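Local coordinates for protein UL37 (Suid herpesvirus 1, PDB 4K70) that is an inner tegument protein, here its N-terminal half, that binds metal ions and is thought to take part in controlling viral trafficking, at residues A[38-46]-A[90-98]. Sequence-based numbering, arbitrary orientation.
With NA (sodium ion), chain Q.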
loop_
_atom_site.group_PDB
_atom_site.type_symbol
_atom_site.label_atom_id
_atom_site.label_comp_id
_atom_site.label_asym_id
_atom_site.label_seq_id
_atom_site.Cartn_x
_atom_site.Cartn_y
_atom_site.Cartn_z
ATOM N N THR A 38 3.157 1.898 -23.474
ATOM C CA THR A 38 3.328 0.593 -22.867
ATOM C C THR A 38 4.673 0.017 -23.288
ATOM O O THR A 38 5.273 0.468 -24.263
ATOM C CB THR A 38 2.180 -0.378 -23.242
ATOM O OG1 THR A 38 2.256 -0.715 -24.633
ATOM C CG2 THR A 38 0.805 0.238 -22.928
ATOM N N PRO A 39 5.169 -0.965 -22.534
ATOM C CA PRO A 39 6.467 -1.574 -22.828
ATOM C C PRO A 39 6.558 -2.113 -24.262
ATOM O O PRO A 39 7.561 -1.870 -24.943
ATOM C CB PRO A 39 6.565 -2.700 -21.792
ATOM C CG PRO A 39 5.759 -2.187 -20.619
ATOM C CD PRO A 39 4.630 -1.384 -21.230
ATOM N N ALA A 40 5.529 -2.828 -24.709
ATOM C CA ALA A 40 5.480 -3.337 -26.074
ATOM C C ALA A 40 5.441 -2.193 -27.076
ATOM O O ALA A 40 6.051 -2.269 -28.141
ATOM C CB ALA A 40 4.245 -4.281 -26.269
ATOM N N GLY A 41 4.719 -1.137 -26.737
ATOM C CA GLY A 41 4.622 0.025 -27.610
ATOM C C GLY A 41 5.952 0.738 -27.778
ATOM O O GLY A 41 6.388 1.030 -28.894
ATOM N N VAL A 42 6.612 1.019 -26.663
ATOM C CA VAL A 42 7.931 1.640 -26.724
ATOM C C VAL A 42 8.916 0.741 -27.434
ATOM O O VAL A 42 9.698 1.200 -28.252
ATOM C CB VAL A 42 8.469 1.981 -25.327
ATOM C CG1 VAL A 42 9.941 2.428 -25.417
ATOM C CG2 VAL A 42 7.595 3.044 -24.686
ATOM N N ARG A 43 8.881 -0.541 -27.097
ATOM C CA ARG A 43 9.745 -1.542 -27.703
ATOM C C ARG A 43 9.612 -1.569 -29.232
ATOM O O ARG A 43 10.600 -1.686 -29.947
ATOM C CB ARG A 43 9.409 -2.909 -27.114
ATOM C CG ARG A 43 10.430 -3.970 -27.351
ATOM C CD ARG A 43 10.359 -5.012 -26.247
ATOM N NE ARG A 43 8.999 -5.515 -26.058
ATOM C CZ ARG A 43 8.421 -6.420 -26.845
ATOM N NH1 ARG A 43 9.082 -6.921 -27.880
ATOM N NH2 ARG A 43 7.185 -6.819 -26.597
ATOM N N GLY A 44 8.390 -1.434 -29.732
ATOM C CA GLY A 44 8.172 -1.398 -31.168
ATOM C C GLY A 44 8.689 -0.137 -31.844
ATOM O O GLY A 44 9.045 -0.166 -33.017
ATOM N N LEU A 45 8.750 0.965 -31.103
ATOM C CA LEU A 45 9.113 2.256 -31.683
ATOM C C LEU A 45 10.519 2.743 -31.341
ATOM O O LEU A 45 10.946 3.779 -31.846
ATOM C CB LEU A 45 8.136 3.332 -31.233
ATOM C CG LEU A 45 6.704 3.232 -31.737
ATOM C CD1 LEU A 45 5.859 4.308 -31.069
ATOM C CD2 LEU A 45 6.670 3.358 -33.245
ATOM N N TRP A 46 11.232 2.022 -30.483
ATOM C CA TRP A 46 12.458 2.570 -29.911
ATOM C C TRP A 46 13.536 2.914 -30.947
ATOM O O TRP A 46 14.053 4.036 -30.965
ATOM C CB TRP A 46 13.068 1.642 -28.859
ATOM C CG TRP A 46 14.426 2.140 -28.467
ATOM C CD1 TRP A 46 15.623 1.694 -28.925
ATOM C CD2 TRP A 46 14.708 3.231 -27.590
ATOM N NE1 TRP A 46 16.644 2.422 -28.373
ATOM C CE2 TRP A 46 16.109 3.377 -27.544
ATOM C CE3 TRP A 46 13.915 4.096 -26.824
ATOM C CZ2 TRP A 46 16.739 4.349 -26.759
ATOM C CZ3 TRP A 46 14.534 5.060 -26.047
ATOM C CH2 TRP A 46 15.937 5.178 -26.021
ATOM N N PRO A 90 8.610 -8.164 -19.115
ATOM C CA PRO A 90 8.346 -7.212 -20.199
ATOM C C PRO A 90 9.168 -5.925 -20.084
ATOM O O PRO A 90 9.491 -5.323 -21.114
ATOM C CB PRO A 90 6.860 -6.892 -20.027
ATOM C CG PRO A 90 6.298 -8.059 -19.274
ATOM C CD PRO A 90 7.395 -8.463 -18.340
ATOM N N LEU A 91 9.469 -5.494 -18.857
ATOM C CA LEU A 91 10.313 -4.325 -18.659
ATOM C C LEU A 91 11.735 -4.628 -19.040
ATOM O O LEU A 91 12.389 -3.831 -19.708
ATOM C CB LEU A 91 10.297 -3.855 -17.200
ATOM C CG LEU A 91 9.013 -3.181 -16.760
ATOM C CD1 LEU A 91 9.222 -2.531 -15.386
ATOM C CD2 LEU A 91 8.586 -2.156 -17.810
ATOM N N LEU A 92 12.232 -5.766 -18.570
ATOM C CA LEU A 92 13.581 -6.179 -18.900
ATOM C C LEU A 92 13.718 -6.342 -20.410
ATOM O O LEU A 92 14.773 -6.073 -20.981
ATOM C CB LEU A 92 13.924 -7.492 -18.202
ATOM C CG LEU A 92 13.809 -7.468 -16.677
ATOM C CD1 LEU A 92 14.396 -8.733 -16.070
ATOM C CD2 LEU A 92 14.475 -6.233 -16.107
ATOM N N GLU A 93 12.648 -6.792 -21.055
ATOM C CA GLU A 93 12.697 -7.027 -22.498
ATOM C C GLU A 93 12.810 -5.702 -23.249
ATOM O O GLU A 93 13.514 -5.602 -24.248
ATOM C CB GLU A 93 11.476 -7.830 -22.963
ATOM C CG GLU A 93 11.659 -8.478 -24.321
ATOM C CD GLU A 93 10.427 -9.250 -24.769
ATOM O OE1 GLU A 93 10.375 -9.633 -25.959
ATOM O OE2 GLU A 93 9.515 -9.464 -23.937
ATOM N N LEU A 94 12.124 -4.680 -22.750
ATOM C CA LEU A 94 12.212 -3.349 -23.317
ATOM C C LEU A 94 13.603 -2.752 -23.068
ATOM O O LEU A 94 14.199 -2.140 -23.962
ATOM C CB LEU A 94 11.137 -2.452 -22.709
ATOM C CG LEU A 94 11.338 -0.957 -22.915
ATOM C CD1 LEU A 94 11.306 -0.633 -24.389
ATOM C CD2 LEU A 94 10.274 -0.183 -22.157
ATOM N N LEU A 95 14.128 -2.934 -21.856
ATOM C CA LEU A 95 15.488 -2.467 -21.550
ATOM C C LEU A 95 16.533 -3.100 -22.464
ATOM O O LEU A 95 17.478 -2.432 -22.881
ATOM C CB LEU A 95 15.857 -2.758 -20.099
ATOM C CG LEU A 95 15.060 -1.987 -19.055
ATOM C CD1 LEU A 95 15.579 -2.353 -17.678
ATOM C CD2 LEU A 95 15.152 -0.502 -19.320
ATOM N N GLY A 96 16.370 -4.387 -22.756
ATOM C CA GLY A 96 17.244 -5.068 -23.705
ATOM C C GLY A 96 17.300 -4.409 -25.080
ATOM O O GLY A 96 18.367 -4.295 -25.686
ATOM N N VAL A 97 16.146 -3.985 -25.579
ATOM C CA VAL A 97 16.067 -3.221 -26.823
ATOM C C VAL A 97 16.717 -1.834 -26.704
ATOM O O VAL A 97 17.514 -1.436 -27.552
ATOM C CB VAL A 97 14.598 -3.095 -27.291
ATOM C CG1 VAL A 97 14.446 -2.037 -28.375
ATOM C CG2 VAL A 97 14.108 -4.444 -27.786
ATOM N N VAL A 98 16.374 -1.098 -25.652
ATOM C CA VAL A 98 16.914 0.241 -25.434
ATOM C C VAL A 98 18.445 0.218 -25.402
ATOM O O VAL A 98 19.116 1.122 -25.913
ATOM C CB VAL A 98 16.357 0.842 -24.115
ATOM C CG1 VAL A 98 17.125 2.095 -23.714
ATOM C CG2 VAL A 98 14.862 1.125 -24.253
HETATM NA NA NA Q . 8.362 -11.067 -25.857
HETATM O O HOH W 1 7.902 -5.367 -23.442
HETATM O O HOH W 2 6.296 -9.953 -25.403
#
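R43 lies against L94, their CA atoms 5.3 Å apart, where helices 39-46 and 90-98 run nearly parallel at 14° with axes 9.3 Å apart. L94 reaches across with its branched end: CD1 meets V42 CG1 at 3.5 Å and also packs by the backbone N of R43, while P39 touches L91 CD2 with its ring CG. Further along, at the C-terminal end of helix 89-98, V98 lies over one face of the W46 indole, its CA 3.9 Å from the centroid of the five-membered ring in a CH-pi contact, with CG2 over the ring and CG1 near CZ2; W46 NE1 hydrogen-bonds to T103. L72 and A73 of helix 63-78 also pack on the indole. The R43 chain passes V97 CG2 and bends at chi3 (52°), and its guanidinium stacks on the E93 carboxylate with planes 21° apart, NH1 to OE1 being 3.6 Å. A water 2.8 Å from R43 NE donates to P90 O, bridging the helices. E93 holds a sodium ion through both oxygens, OE1 at 2.5 Å. The contact thus joins two helices of the N-terminal helical region through an apolar core with a polar margin, where the sodium and the arginine probably share the charge of one carboxylate.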